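Local coordinates for protein acetylxylan esterase A (Aspergillus awamori, PDB 5X6S) that removes acetyl side groups from the xylan backbone, acting as a secreted serine esterase in the breakdown of plant cell-wall polysaccharide, at residues A[35-40]-A[123-128]; A[128-133]-A[215-220]; A[158-163]-A[203-208]; A[194-199]-A[211-216]. All blocks are in the same frame, centred on the assembly; numbering follows the deposited sequence.

Interaction 1: residues A[35-40]-A[123-128]; sequences VAIHYC and MMTNVM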
loop_
_atom_site.group_PDB
_atom_site.type_symbol
_atom_site.label_atom_id
_atom_site.label_comp_id
_atom_site.label_asym_id
_atom_site.label_seq_id
_atom_site.Cartn_x
_atom_site.Cartn_y
_atom_site.Cartn_z
ATOM N N VAL A 35 -13.713 -5.554 1.845
ATOM C CA VAL A 35 -13.673 -6.903 2.325
ATOM C C VAL A 35 -14.635 -6.939 3.535
ATOM O O VAL A 35 -14.434 -6.174 4.503
ATOM C CB VAL A 35 -12.237 -7.384 2.735
ATOM C CG1 VAL A 35 -12.240 -8.809 3.233
ATOM C CG2 VAL A 35 -11.188 -7.191 1.649
ATOM N N ALA A 36 -15.663 -7.780 3.462
ATOM C CA ALA A 36 -16.722 -7.845 4.448
ATOM C C ALA A 36 -16.729 -9.243 5.085
ATOM O O ALA A 36 -17.007 -10.265 4.405
ATOM C CB ALA A 36 -18.085 -7.514 3.807
ATOM N N ILE A 37 -16.389 -9.310 6.388
ATOM C CA ILE A 37 -16.031 -10.563 7.036
ATOM C C ILE A 37 -17.083 -11.014 8.056
ATOM O O ILE A 37 -17.395 -10.268 9.012
ATOM C CB ILE A 37 -14.658 -10.477 7.722
ATOM C CG1 ILE A 37 -13.598 -9.882 6.765
ATOM C CG2 ILE A 37 -14.267 -11.844 8.293
ATOM C CD1 ILE A 37 -12.198 -9.674 7.386
ATOM N N HIS A 38 -17.641 -12.209 7.824
ATOM C CA HIS A 38 -18.824 -12.662 8.488
ATOM C C HIS A 38 -18.565 -13.113 9.958
ATOM O O HIS A 38 -17.418 -13.319 10.361
ATOM C CB HIS A 38 -19.443 -13.808 7.693
ATOM C CG HIS A 38 -18.675 -15.085 7.760
ATOM N ND1 HIS A 38 -18.704 -15.928 8.859
ATOM C CD2 HIS A 38 -17.875 -15.682 6.851
ATOM C CE1 HIS A 38 -17.954 -16.986 8.630
ATOM N NE2 HIS A 38 -17.433 -16.870 7.411
ATOM N N TYR A 39 -19.661 -13.247 10.712
ATOM C CA TYR A 39 -19.698 -13.671 12.145
ATOM C C TYR A 39 -19.735 -15.205 12.304
ATOM O O TYR A 39 -19.941 -15.942 11.343
ATOM C CB TYR A 39 -20.922 -13.002 12.817
ATOM C CG TYR A 39 -22.148 -13.009 11.927
ATOM C CD1 TYR A 39 -22.828 -14.210 11.651
ATOM C CD2 TYR A 39 -22.556 -11.861 11.269
ATOM C CE1 TYR A 39 -23.935 -14.238 10.793
ATOM C CE2 TYR A 39 -23.647 -11.860 10.409
ATOM C CZ TYR A 39 -24.335 -13.062 10.161
ATOM O OH TYR A 39 -25.397 -13.067 9.316
ATOM N N CYS A 40 -19.528 -15.726 13.517
ATOM C CA CYS A 40 -19.674 -17.189 13.746
ATOM C C CYS A 40 -21.022 -17.664 13.308
ATOM O O CYS A 40 -21.975 -16.896 13.353
ATOM C CB CYS A 40 -19.522 -17.564 15.223
ATOM S SG CYS A 40 -17.908 -17.241 15.983
ATOM N N MET A 123 -13.270 -9.373 14.922
ATOM C CA MET A 123 -11.983 -9.848 15.467
ATOM C C MET A 123 -10.950 -10.006 14.319
ATOM O O MET A 123 -9.803 -9.560 14.412
ATOM C CB MET A 123 -12.130 -11.160 16.157
ATOM C CG MET A 123 -13.144 -11.194 17.302
ATOM S SD MET A 123 -13.054 -12.794 18.070
ATOM C CE MET A 123 -14.703 -12.999 18.720
ATOM N N MET A 124 -11.388 -10.643 13.245
ATOM C CA MET A 124 -10.529 -10.855 12.068
ATOM C C MET A 124 -10.195 -9.518 11.406
ATOM O O MET A 124 -9.074 -9.330 10.894
ATOM C CB MET A 124 -11.189 -11.838 11.102
ATOM C CG MET A 124 -10.379 -12.053 9.803
ATOM S SD MET A 124 -8.679 -12.573 10.060
ATOM C CE MET A 124 -8.916 -14.327 10.188
ATOM N N THR A 125 -11.106 -8.547 11.467
ATOM C CA THR A 125 -10.779 -7.244 10.923
ATOM C C THR A 125 -9.552 -6.640 11.615
ATOM O O THR A 125 -8.651 -6.107 10.953
ATOM C CB THR A 125 -12.026 -6.294 10.956
ATOM O OG1 THR A 125 -13.020 -6.846 10.094
ATOM C CG2 THR A 125 -11.709 -4.915 10.459
ATOM N N ASN A 126 -9.511 -6.713 12.941
ATOM C CA ASN A 126 -8.377 -6.215 13.690
ATOM C C ASN A 126 -7.148 -6.990 13.332
ATOM O O ASN A 126 -6.120 -6.422 13.171
ATOM C CB ASN A 126 -8.585 -6.240 15.182
ATOM C CG ASN A 126 -9.460 -5.100 15.662
ATOM O OD1 ASN A 126 -9.307 -3.963 15.294
ATOM N ND2 ASN A 126 -10.411 -5.453 16.432
ATOM N N VAL A 127 -7.279 -8.281 13.194
ATOM C CA VAL A 127 -6.136 -9.159 12.825
ATOM C C VAL A 127 -5.584 -8.775 11.443
ATOM O O VAL A 127 -4.339 -8.660 11.241
ATOM C CB VAL A 127 -6.486 -10.650 12.932
ATOM C CG1 VAL A 127 -5.378 -11.536 12.327
ATOM C CG2 VAL A 127 -6.691 -11.064 14.391
ATOM N N MET A 128 -6.478 -8.546 10.488
ATOM C CA MET A 128 -6.057 -8.154 9.108
ATOM C C MET A 128 -5.315 -6.827 9.121
ATOM O O MET A 128 -4.346 -6.640 8.399
ATOM C CB MET A 128 -7.257 -8.024 8.170
ATOM C CG MET A 128 -7.970 -9.361 7.807
ATOM S SD MET A 128 -6.850 -10.626 7.133
ATOM C CE MET A 128 -6.138 -9.695 5.758
#
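Ile37 reaches from the inner strand 33-37 of the alpha/beta-hydrolase sheet into helix 120-131, the helix that follows Ser119, the likely nucleophile. Its CD1 does most of the touching. This methyl lies 3.8 Å from Met124 CG and 4.0 Å from Thr125 OG1, with Met128 CG slightly farther off at 4.3 Å, so it sits against three side chains on one flank of the helix. The outer bond of Ile37 is extended (chi2 177°), which carries CD1 out to the helix, while CG2 remains nearer the strand and rests 4.2 Å from Met124 CB. Met124 meets the isoleucine almost perpendicularly and then bends at its next two bonds; its end leads away from the strand, and the side chain touches Asn91 and Ile95 of helix 91-106. Thr125 presents its hydroxyl oxygen to a methyl group, but that oxygen is already hydrogen-bonded to Gly121 O one turn back. The backbone of Ile37 is hydrogen-bonded to Thr116 and Ser118 of the neighbouring strand, which leads into the probable nucleophile elbow; strand and helix segments run at 137° with their axes 9.2 Å apart. Beyond the strand end, the chain is pinned by His38, whose NE2 pairs with Ser69 N and whose ND1 gives a nearly straight hydrogen bond (163°) to Tyr39 O at 2.8 Å, the acceptor lying in the imidazole plane.

Interaction 2: residues A[128-133]-A[215-220]; sequences MAATYP and KQWAGV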
loop_
_atom_site.group_PDB
_atom_site.type_symbol
_atom_site.label_atom_id
_atom_site.label_comp_id
_atom_site.label_asym_id
_atom_site.label_seq_id
_atom_site.Cartn_x
_atom_site.Cartn_y
_atom_site.Cartn_z
ATOM N N MET A 128 -6.478 -8.546 10.488
ATOM C CA MET A 128 -6.057 -8.154 9.108
ATOM C C MET A 128 -5.315 -6.827 9.121
ATOM O O MET A 128 -4.346 -6.640 8.399
ATOM C CB MET A 128 -7.257 -8.024 8.170
ATOM C CG MET A 128 -7.970 -9.361 7.807
ATOM S SD MET A 128 -6.850 -10.626 7.133
ATOM C CE MET A 128 -6.138 -9.695 5.758
ATOM N N ALA A 129 -5.795 -5.878 9.922
ATOM C CA ALA A 129 -5.121 -4.586 10.045
ATOM C C ALA A 129 -3.668 -4.753 10.552
ATOM O O ALA A 129 -2.783 -4.035 10.137
ATOM C CB ALA A 129 -5.911 -3.664 10.961
ATOM N N ALA A 130 -3.468 -5.656 11.486
ATOM C CA ALA A 130 -2.173 -5.911 12.118
ATOM C C ALA A 130 -1.246 -6.792 11.290
ATOM O O ALA A 130 -0.017 -6.604 11.321
ATOM C CB ALA A 130 -2.400 -6.557 13.457
ATOM N N THR A 131 -1.800 -7.765 10.581
ATOM C CA THR A 131 -0.974 -8.752 9.860
ATOM C C THR A 131 -0.677 -8.311 8.415
ATOM O O THR A 131 0.410 -8.590 7.922
ATOM C CB THR A 131 -1.613 -10.157 9.833
ATOM O OG1 THR A 131 -2.986 -10.067 9.427
ATOM C CG2 THR A 131 -1.518 -10.857 11.206
ATOM N N TYR A 132 -1.650 -7.670 7.741
ATOM C CA TYR A 132 -1.503 -7.123 6.365
ATOM C C TYR A 132 -1.816 -5.606 6.302
ATOM O O TYR A 132 -2.598 -5.155 5.477
ATOM C CB TYR A 132 -2.292 -7.993 5.323
ATOM C CG TYR A 132 -1.859 -9.408 5.456
ATOM C CD1 TYR A 132 -0.783 -9.900 4.710
ATOM C CD2 TYR A 132 -2.437 -10.252 6.415
ATOM C CE1 TYR A 132 -0.328 -11.182 4.894
ATOM C CE2 TYR A 132 -1.989 -11.545 6.598
ATOM C CZ TYR A 132 -0.908 -11.991 5.840
ATOM O OH TYR A 132 -0.432 -13.257 6.055
ATOM N N PRO A 133 -1.188 -4.791 7.207
ATOM C CA PRO A 133 -1.493 -3.337 7.222
ATOM C C PRO A 133 -1.322 -2.650 5.863
ATOM O O PRO A 133 -2.072 -1.734 5.540
ATOM C CB PRO A 133 -0.477 -2.782 8.233
ATOM C CG PRO A 133 0.636 -3.804 8.258
ATOM C CD PRO A 133 -0.098 -5.112 8.147
ATOM N N LYS A 215 -7.246 1.322 22.966
ATOM C CA LYS A 215 -5.880 1.338 23.536
ATOM C C LYS A 215 -4.880 0.827 22.515
ATOM O O LYS A 215 -3.881 1.517 22.209
ATOM C CB LYS A 215 -5.811 0.451 24.769
ATOM C CG LYS A 215 -6.424 1.034 26.057
ATOM C CD LYS A 215 -6.489 -0.054 27.090
ATOM C CE LYS A 215 -6.869 0.423 28.463
ATOM N NZ LYS A 215 -6.877 -0.767 29.377
ATOM N N GLN A 216 -5.142 -0.366 21.984
ATOM C CA GLN A 216 -4.238 -0.994 20.990
ATOM C C GLN A 216 -3.887 -0.047 19.860
ATOM O O GLN A 216 -2.693 0.245 19.622
ATOM C CB GLN A 216 -4.849 -2.254 20.441
ATOM C CG GLN A 216 -3.995 -2.911 19.365
ATOM C CD GLN A 216 -4.435 -4.351 19.122
ATOM O OE1 GLN A 216 -5.526 -4.592 18.631
ATOM N NE2 GLN A 216 -3.606 -5.303 19.516
ATOM N N TRP A 217 -4.905 0.508 19.190
ATOM C CA TRP A 217 -4.635 1.373 18.057
ATOM C C TRP A 217 -4.048 2.714 18.409
ATOM O O TRP A 217 -3.220 3.229 17.660
ATOM C CB TRP A 217 -5.842 1.488 17.104
ATOM C CG TRP A 217 -6.243 0.132 16.566
ATOM C CD1 TRP A 217 -7.418 -0.513 16.775
ATOM C CD2 TRP A 217 -5.421 -0.772 15.817
ATOM N NE1 TRP A 217 -7.402 -1.757 16.168
ATOM C CE2 TRP A 217 -6.192 -1.930 15.563
ATOM C CE3 TRP A 217 -4.110 -0.712 15.322
ATOM C CZ2 TRP A 217 -5.697 -3.022 14.836
ATOM C CZ3 TRP A 217 -3.614 -1.808 14.594
ATOM C CH2 TRP A 217 -4.391 -2.928 14.359
ATOM N N ALA A 218 -4.452 3.267 19.550
ATOM C CA ALA A 218 -3.802 4.453 20.115
ATOM C C ALA A 218 -2.288 4.182 20.254
ATOM O O ALA A 218 -1.497 4.959 19.792
ATOM C CB ALA A 218 -4.416 4.813 21.468
ATOM N N GLY A 219 -1.921 3.071 20.867
ATOM C CA GLY A 219 -0.488 2.735 21.061
ATOM C C GLY A 219 0.189 2.613 19.702
ATOM O O GLY A 219 1.278 3.189 19.471
ATOM N N VAL A 220 -0.477 1.907 18.767
ATOM C CA VAL A 220 0.110 1.668 17.441
ATOM C C VAL A 220 0.378 2.998 16.731
ATOM O O VAL A 220 1.442 3.217 16.090
ATOM C CB VAL A 220 -0.794 0.711 16.618
ATOM C CG1 VAL A 220 -0.445 0.700 15.147
ATOM C CG2 VAL A 220 -0.692 -0.695 17.177
#
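The indole of Trp217 aims the far end of its six-membered ring at Ala129 and Ala130. The Ala129 methyl approaches this end at a slant, with CB 3.8 Å from Trp217 CH2 and 3.9 Å from Trp217 CZ2. The backbone N of Ala130 lies at the ring edge, close to the indole plane and 4.1 Å from Trp217 CH2, while Ala130 CB adds a looser contact with the same carbon. On one face, Gln216 OE1 stands 3.9 Å above the Trp217 ring plane, displaced toward the rim; Val220 CG1 lies at the edge, in plane. That glutamine is itself held in position, OE1 by Ala147 N and NE2 by Trp176 O.

Here helices 120-131 and 208-221 pack beside each other in the alpha/beta-hydrolase core, and the backbones stay well apart: the nearest CA atoms, those of Ala130 and Val220, are separated by 9.5 Å. One large side chain spans the gap to two small ones. The first torsion of Trp217 sets CG opposite the carbonyl carbon (chi1 -59°), and from there the ring extends to the neighbouring helix. The side chains of Met194 and Ile196 of strand 193-199 also touch the indole.

Across the two segments the attraction is apolar and has little directionality. Direction is supplied by the indole nitrogen: Trp217 NE1 is hydrogen-bonded to Asn126 OD1 on the facing helix, which satisfies the buried N-H and would restrain rotation of the ring.

Interaction 3: residues A[158-163]-A[203-208]; sequences DGWNST and TTLYPQ. With NAG (2-acetamido-2-deoxy-beta-D-glucopyranose), chain C.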
loop_
_atom_site.group_PDB
_atom_site.type_symbol
_atom_site.label_atom_id
_atom_site.label_comp_id
_atom_site.label_asym_id
_atom_site.label_seq_id
_atom_site.Cartn_x
_atom_site.Cartn_y
_atom_site.Cartn_z
ATOM N N ASP A 158 -8.514 -21.397 15.485
ATOM C CA ASP A 158 -9.942 -21.120 15.674
ATOM C C ASP A 158 -10.376 -21.449 17.121
ATOM O O ASP A 158 -11.475 -21.954 17.334
ATOM C CB ASP A 158 -10.779 -21.906 14.659
ATOM C CG ASP A 158 -12.268 -21.560 14.697
ATOM O OD1 ASP A 158 -12.642 -20.429 15.083
ATOM O OD2 ASP A 158 -13.063 -22.446 14.295
ATOM N N GLY A 159 -9.514 -21.114 18.083
ATOM C CA GLY A 159 -9.810 -21.350 19.504
ATOM C C GLY A 159 -10.500 -20.134 20.084
ATOM O O GLY A 159 -10.035 -19.003 19.902
ATOM N N TRP A 160 -11.626 -20.360 20.767
ATOM C CA TRP A 160 -12.325 -19.274 21.480
ATOM C C TRP A 160 -11.573 -18.982 22.778
ATOM O O TRP A 160 -11.297 -19.897 23.528
ATOM C CB TRP A 160 -13.791 -19.684 21.792
ATOM C CG TRP A 160 -14.648 -18.536 22.352
ATOM C CD1 TRP A 160 -14.841 -18.207 23.691
ATOM C CD2 TRP A 160 -15.444 -17.602 21.614
ATOM N NE1 TRP A 160 -15.663 -17.115 23.803
ATOM C CE2 TRP A 160 -16.065 -16.733 22.554
ATOM C CE3 TRP A 160 -15.679 -17.396 20.253
ATOM C CZ2 TRP A 160 -16.916 -15.703 22.167
ATOM C CZ3 TRP A 160 -16.500 -16.368 19.869
ATOM C CH2 TRP A 160 -17.112 -15.523 20.821
ATOM N N ASN A 161 -11.215 -17.731 23.021
ATOM C CA ASN A 161 -10.559 -17.322 24.290
ATOM C C ASN A 161 -11.593 -16.637 25.201
ATOM O O ASN A 161 -11.902 -15.484 25.024
ATOM C CB ASN A 161 -9.384 -16.385 23.996
ATOM C CG ASN A 161 -8.544 -16.037 25.222
ATOM O OD1 ASN A 161 -9.038 -15.531 26.237
ATOM N ND2 ASN A 161 -7.233 -16.284 25.105
ATOM N N SER A 162 -12.149 -17.402 26.139
ATOM C CA SER A 162 -13.118 -16.887 27.136
ATOM C C SER A 162 -12.624 -15.728 27.971
ATOM O O SER A 162 -13.384 -14.810 28.252
ATOM C CB SER A 162 -13.543 -18.020 28.071
ATOM O OG SER A 162 -14.244 -18.993 27.323
ATOM N N THR A 163 -11.360 -15.744 28.391
ATOM C CA THR A 163 -10.860 -14.643 29.224
ATOM C C THR A 163 -11.027 -13.316 28.471
ATOM O O THR A 163 -11.404 -12.275 29.047
ATOM C CB THR A 163 -9.375 -14.835 29.587
ATOM O OG1 THR A 163 -9.140 -16.212 29.928
ATOM C CG2 THR A 163 -9.031 -14.007 30.730
ATOM N N THR A 203 -22.933 -8.841 25.945
ATOM C CA THR A 203 -22.614 -9.905 26.873
ATOM C C THR A 203 -22.073 -11.149 26.158
ATOM O O THR A 203 -22.091 -12.238 26.709
ATOM C CB THR A 203 -23.864 -10.257 27.733
ATOM O OG1 THR A 203 -24.907 -10.739 26.899
ATOM C CG2 THR A 203 -24.364 -9.007 28.466
ATOM N N THR A 204 -21.622 -10.974 24.907
ATOM C CA THR A 204 -20.865 -12.010 24.162
ATOM C C THR A 204 -19.390 -11.606 24.125
ATOM O O THR A 204 -18.512 -12.339 24.589
ATOM C CB THR A 204 -21.382 -12.144 22.721
ATOM O OG1 THR A 204 -22.745 -12.580 22.753
ATOM C CG2 THR A 204 -20.562 -13.133 21.937
ATOM N N LEU A 205 -19.137 -10.421 23.586
ATOM C CA LEU A 205 -17.830 -9.786 23.648
ATOM C C LEU A 205 -17.977 -8.544 24.508
ATOM O O LEU A 205 -18.457 -7.481 24.054
ATOM C CB LEU A 205 -17.274 -9.426 22.254
ATOM C CG LEU A 205 -17.228 -10.591 21.247
ATOM C CD1 LEU A 205 -16.640 -10.144 19.942
ATOM C CD2 LEU A 205 -16.493 -11.799 21.826
ATOM N N TYR A 206 -17.548 -8.689 25.770
ATOM C CA TYR A 206 -17.802 -7.672 26.784
ATOM C C TYR A 206 -17.172 -6.341 26.424
ATOM O O TYR A 206 -16.103 -6.283 25.795
ATOM C CB TYR A 206 -17.431 -8.187 28.207
ATOM C CG TYR A 206 -18.538 -9.044 28.809
ATOM C CD1 TYR A 206 -18.722 -10.369 28.417
ATOM C CD2 TYR A 206 -19.436 -8.498 29.743
ATOM C CE1 TYR A 206 -19.761 -11.153 28.936
ATOM C CE2 TYR A 206 -20.467 -9.257 30.276
ATOM C CZ TYR A 206 -20.627 -10.590 29.854
ATOM O OH TYR A 206 -21.646 -11.356 30.362
ATOM N N PRO A 207 -17.839 -5.230 26.815
ATOM C CA PRO A 207 -17.457 -3.911 26.334
ATOM C C PRO A 207 -16.055 -3.447 26.725
ATOM O O PRO A 207 -15.561 -2.448 26.175
ATOM C CB PRO A 207 -18.533 -2.967 26.951
ATOM C CG PRO A 207 -19.312 -3.780 27.893
ATOM C CD PRO A 207 -19.049 -5.224 27.667
ATOM N N GLN A 208 -15.429 -4.118 27.692
ATOM C CA GLN A 208 -14.024 -3.824 28.023
ATOM C C GLN A 208 -13.136 -3.918 26.747
ATOM O O GLN A 208 -12.214 -3.082 26.531
ATOM C CB GLN A 208 -13.464 -4.776 29.116
ATOM C CG GLN A 208 -12.038 -4.376 29.539
ATOM C CD GLN A 208 -12.017 -3.042 30.212
ATOM O OE1 GLN A 208 -12.879 -2.770 31.044
ATOM N NE2 GLN A 208 -11.085 -2.204 29.866
HETATM C C1 NAG C . -6.307 -15.702 26.037
HETATM C C2 NAG C . -5.060 -16.573 26.242
HETATM C C3 NAG C . -3.987 -15.857 27.066
HETATM C C4 NAG C . -3.662 -14.481 26.491
HETATM C C5 NAG C . -4.963 -13.699 26.225
HETATM C C6 NAG C . -4.681 -12.422 25.463
HETATM C C7 NAG C . -5.387 -18.995 26.454
HETATM C C8 NAG C . -5.923 -20.106 27.299
HETATM N N2 NAG C . -5.476 -17.774 26.933
HETATM O O3 NAG C . -2.847 -16.695 27.114
HETATM O O4 NAG C . -2.871 -13.657 27.330
HETATM O O5 NAG C . -5.960 -14.427 25.516
HETATM O O6 NAG C . -5.917 -11.742 25.299
HETATM O O7 NAG C . -4.911 -19.260 25.343
#
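Trp160 and Leu205 both belong to irregular chain with extended backbone angles, one two residues ahead of the short helix 162-165, the other in the loop beyond strand 193-199. In this alpha/beta-hydrolase the second loop carries Asp202, probably the acid of a Ser-His-Asp triad, whose OD1 accepts the backbone N-H of Thr204, as in an Asx turn, and also that of Leu205. The indole of Trp160 meets the loop with its six-membered ring. Leu205 CD2 comes in obliquely and is equally close to two carbons, 3.9 Å from both Trp160 CH2 and Trp160 CZ2. Thr204 CG2 lies instead at the ring edge, near its plane, 4.3 Å from Trp160 CH2. With CG opposite the backbone N (chi1 -172°), the indole swings toward the loop; Phe150 meets it edge-to-face, and Met123 touches both Trp160 and Leu205. His259, the probable triad histidine, is in contact with Leu205 and Thr204, so the tryptophan packs behind residues that border the probable catalytic centre. The next residue, Asn161, begins the Asn-Ser-Thr glycosylation sequon and is the N-cap of the helix. Its OD1 accepts Cys164 N, while its ND2 is joined to C1 of the N-acetylglucosamine through a 1.4 Å covalent bond.

Interaction 4: residues A[194-199]-A[211-216]; sequences MQIYHG and YETCKQ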
loop_
_atom_site.group_PDB
_atom_site.type_symbol
_atom_site.label_atom_id
_atom_site.label_comp_id
_atom_site.label_asym_id
_atom_site.label_seq_id
_atom_site.Cartn_x
_atom_site.Cartn_y
_atom_site.Cartn_z
ATOM N N MET A 194 -8.457 3.179 11.623
ATOM C CA MET A 194 -9.330 2.283 12.330
ATOM C C MET A 194 -10.568 2.980 12.905
ATOM O O MET A 194 -10.454 4.006 13.561
ATOM C CB MET A 194 -8.599 1.589 13.468
ATOM C CG MET A 194 -7.336 0.843 13.103
ATOM S SD MET A 194 -7.635 -0.444 11.824
ATOM C CE MET A 194 -8.647 -1.546 12.737
ATOM N N GLN A 195 -11.733 2.374 12.694
ATOM C CA GLN A 195 -12.995 2.813 13.289
ATOM C C GLN A 195 -13.599 1.645 14.003
ATOM O O GLN A 195 -13.890 0.591 13.383
ATOM C CB GLN A 195 -13.944 3.309 12.197
ATOM C CG GLN A 195 -15.279 3.781 12.688
ATOM C CD GLN A 195 -16.161 4.230 11.524
ATOM O OE1 GLN A 195 -16.542 3.413 10.654
ATOM N NE2 GLN A 195 -16.453 5.525 11.468
ATOM N N ILE A 196 -13.795 1.798 15.317
ATOM C CA ILE A 196 -14.175 0.710 16.226
ATOM C C ILE A 196 -15.555 0.976 16.856
ATOM O O ILE A 196 -15.703 1.925 17.642
ATOM C CB ILE A 196 -13.122 0.552 17.359
ATOM C CG1 ILE A 196 -11.703 0.564 16.793
ATOM C CG2 ILE A 196 -13.437 -0.638 18.289
ATOM C CD1 ILE A 196 -11.365 -0.545 15.785
ATOM N N TYR A 197 -16.553 0.142 16.539
ATOM C CA TYR A 197 -17.869 0.200 17.162
ATOM C C TYR A 197 -18.006 -0.886 18.224
ATOM O O TYR A 197 -17.523 -1.998 18.060
ATOM C CB TYR A 197 -18.981 -0.072 16.148
ATOM C CG TYR A 197 -19.267 0.994 15.110
ATOM C CD1 TYR A 197 -18.535 1.081 13.905
ATOM C CD2 TYR A 197 -20.325 1.881 15.289
ATOM C CE1 TYR A 197 -18.864 2.041 12.929
ATOM C CE2 TYR A 197 -20.671 2.820 14.300
ATOM C CZ TYR A 197 -19.948 2.902 13.132
ATOM O OH TYR A 197 -20.328 3.840 12.189
ATOM N N HIS A 198 -18.759 -0.610 19.279
ATOM C CA HIS A 198 -19.071 -1.627 20.278
ATOM C C HIS A 198 -20.316 -1.165 21.042
ATOM O O HIS A 198 -20.541 0.030 21.183
ATOM C CB HIS A 198 -17.909 -1.860 21.249
ATOM C CG HIS A 198 -17.764 -3.279 21.711
ATOM N ND1 HIS A 198 -16.778 -4.108 21.233
ATOM C CD2 HIS A 198 -18.516 -4.042 22.547
ATOM C CE1 HIS A 198 -16.924 -5.319 21.733
ATOM N NE2 HIS A 198 -17.961 -5.299 22.558
ATOM N N GLY A 199 -21.085 -2.121 21.545
ATOM C CA GLY A 199 -22.282 -1.798 22.344
ATOM C C GLY A 199 -22.035 -1.956 23.842
ATOM O O GLY A 199 -21.329 -2.883 24.260
ATOM N N TYR A 211 -12.557 -0.915 24.846
ATOM C CA TYR A 211 -11.509 -0.008 25.348
ATOM C C TYR A 211 -10.126 -0.585 25.063
ATOM O O TYR A 211 -9.218 0.149 24.733
ATOM C CB TYR A 211 -11.717 0.271 26.853
ATOM C CG TYR A 211 -13.021 1.029 27.075
ATOM C CD1 TYR A 211 -13.134 2.369 26.763
ATOM C CD2 TYR A 211 -14.170 0.344 27.490
ATOM C CE1 TYR A 211 -14.354 3.048 26.958
ATOM C CE2 TYR A 211 -15.376 1.005 27.646
ATOM C CZ TYR A 211 -15.460 2.346 27.366
ATOM O OH TYR A 211 -16.671 2.997 27.505
ATOM N N GLU A 212 -10.001 -1.899 25.189
ATOM C CA GLU A 212 -8.720 -2.603 24.878
ATOM C C GLU A 212 -8.317 -2.417 23.422
ATOM O O GLU A 212 -7.168 -2.257 23.112
ATOM C CB GLU A 212 -8.824 -4.065 25.225
ATOM C CG GLU A 212 -9.070 -4.304 26.717
ATOM C CD GLU A 212 -8.118 -3.468 27.598
ATOM O OE1 GLU A 212 -6.886 -3.732 27.603
ATOM O OE2 GLU A 212 -8.616 -2.525 28.258
ATOM N N THR A 213 -9.289 -2.388 22.531
ATOM C CA THR A 213 -9.027 -2.153 21.096
ATOM C C THR A 213 -8.614 -0.722 20.813
ATOM O O THR A 213 -7.699 -0.467 20.014
ATOM C CB THR A 213 -10.269 -2.549 20.239
ATOM O OG1 THR A 213 -10.626 -3.928 20.485
ATOM C CG2 THR A 213 -9.986 -2.345 18.781
ATOM N N CYS A 214 -9.292 0.250 21.441
ATOM C CA CYS A 214 -8.943 1.635 21.249
ATOM C C CYS A 214 -7.552 1.926 21.825
ATOM O O CYS A 214 -6.785 2.670 21.221
ATOM C CB CYS A 214 -10.010 2.527 21.898
ATOM S SG CYS A 214 -11.591 2.564 20.960
ATOM N N LYS A 215 -7.246 1.322 22.966
ATOM C CA LYS A 215 -5.880 1.338 23.536
ATOM C C LYS A 215 -4.880 0.827 22.515
ATOM O O LYS A 215 -3.881 1.517 22.209
ATOM C CB LYS A 215 -5.811 0.451 24.769
ATOM C CG LYS A 215 -6.424 1.034 26.057
ATOM C CD LYS A 215 -6.489 -0.054 27.090
ATOM C CE LYS A 215 -6.869 0.423 28.463
ATOM N NZ LYS A 215 -6.877 -0.767 29.377
ATOM N N GLN A 216 -5.142 -0.366 21.984
ATOM C CA GLN A 216 -4.238 -0.994 20.990
ATOM C C GLN A 216 -3.887 -0.047 19.860
ATOM O O GLN A 216 -2.693 0.245 19.622
ATOM C CB GLN A 216 -4.849 -2.254 20.441
ATOM C CG GLN A 216 -3.995 -2.911 19.365
ATOM C CD GLN A 216 -4.435 -4.351 19.122
ATOM O OE1 GLN A 216 -5.526 -4.592 18.631
ATOM N NE2 GLN A 216 -3.606 -5.303 19.516
#
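One residue before Thr213, which packs on Ile196, the carboxylate of Glu212 is gripped by several groups: OE2 receives Lys215 NZ at 2.7 Å on its syn lone pair, a salt bridge within the helix, and also Gln208 NE2. The other oxygen, OE1, accepts Trp176 NE1 and Thr171 N. The OE1 bonds thus tie helix 208-221 to chain outside it, whereas those of OE2 stay within the helix; a different flank of the helix lies against strand 193-199 of the alpha/beta-hydrolase sheet.

There the contact centres on the methyl of Thr213. Its CG2 is 3.8 Å from Ile196 CD1 and 3.9 Å from Ile196 CG2, with CG1 at a similar distance, so both branches of the isoleucine touch it. Ile196 is bent at chi2 (-60°), which keeps CD1 beside the threonine methyl. Cys214 adds its sulfur, SG lying 4.4 Å from Ile196 CB. The threonine places CG2 opposite its backbone N and uses OG1 to bond Asn209 O in the preceding turn.

Thr213 thus divides its chemistry: the hydroxyl is satisfied by its own helix and the methyl meets the strand, so that the touching groups at this buried helix-sheet contact are apolar, with the cysteine sulfur beside them.

How the interactions relate
Helix 120-131 joins interactions 1 and 2, and helix 208-221 joins interactions 2 and 4, while interactions 1 and 4 reach the same sheet at separate strands. Met194 links interaction 4 to the other two, its SD 3.8 Å from Ala129 CB (interaction 2) and its CE 3.6 Å from Asn126 OD1 (interaction 1). Interaction 3 lies nearer the surface but touches interactions 1 and 4: Met123 CE packs 3.7 Å from Leu205 CD1, and Leu205 O is probably hydrogen-bonded to His198 NE2 at 2.7 Å. Side chains of Leu205 and Ile37 are about 5 and 9 Å from that of Ser119, the likely nucleophile, so interactions 3 and 1 lie near the probable active site; interactions 2 and 4 lie away from it.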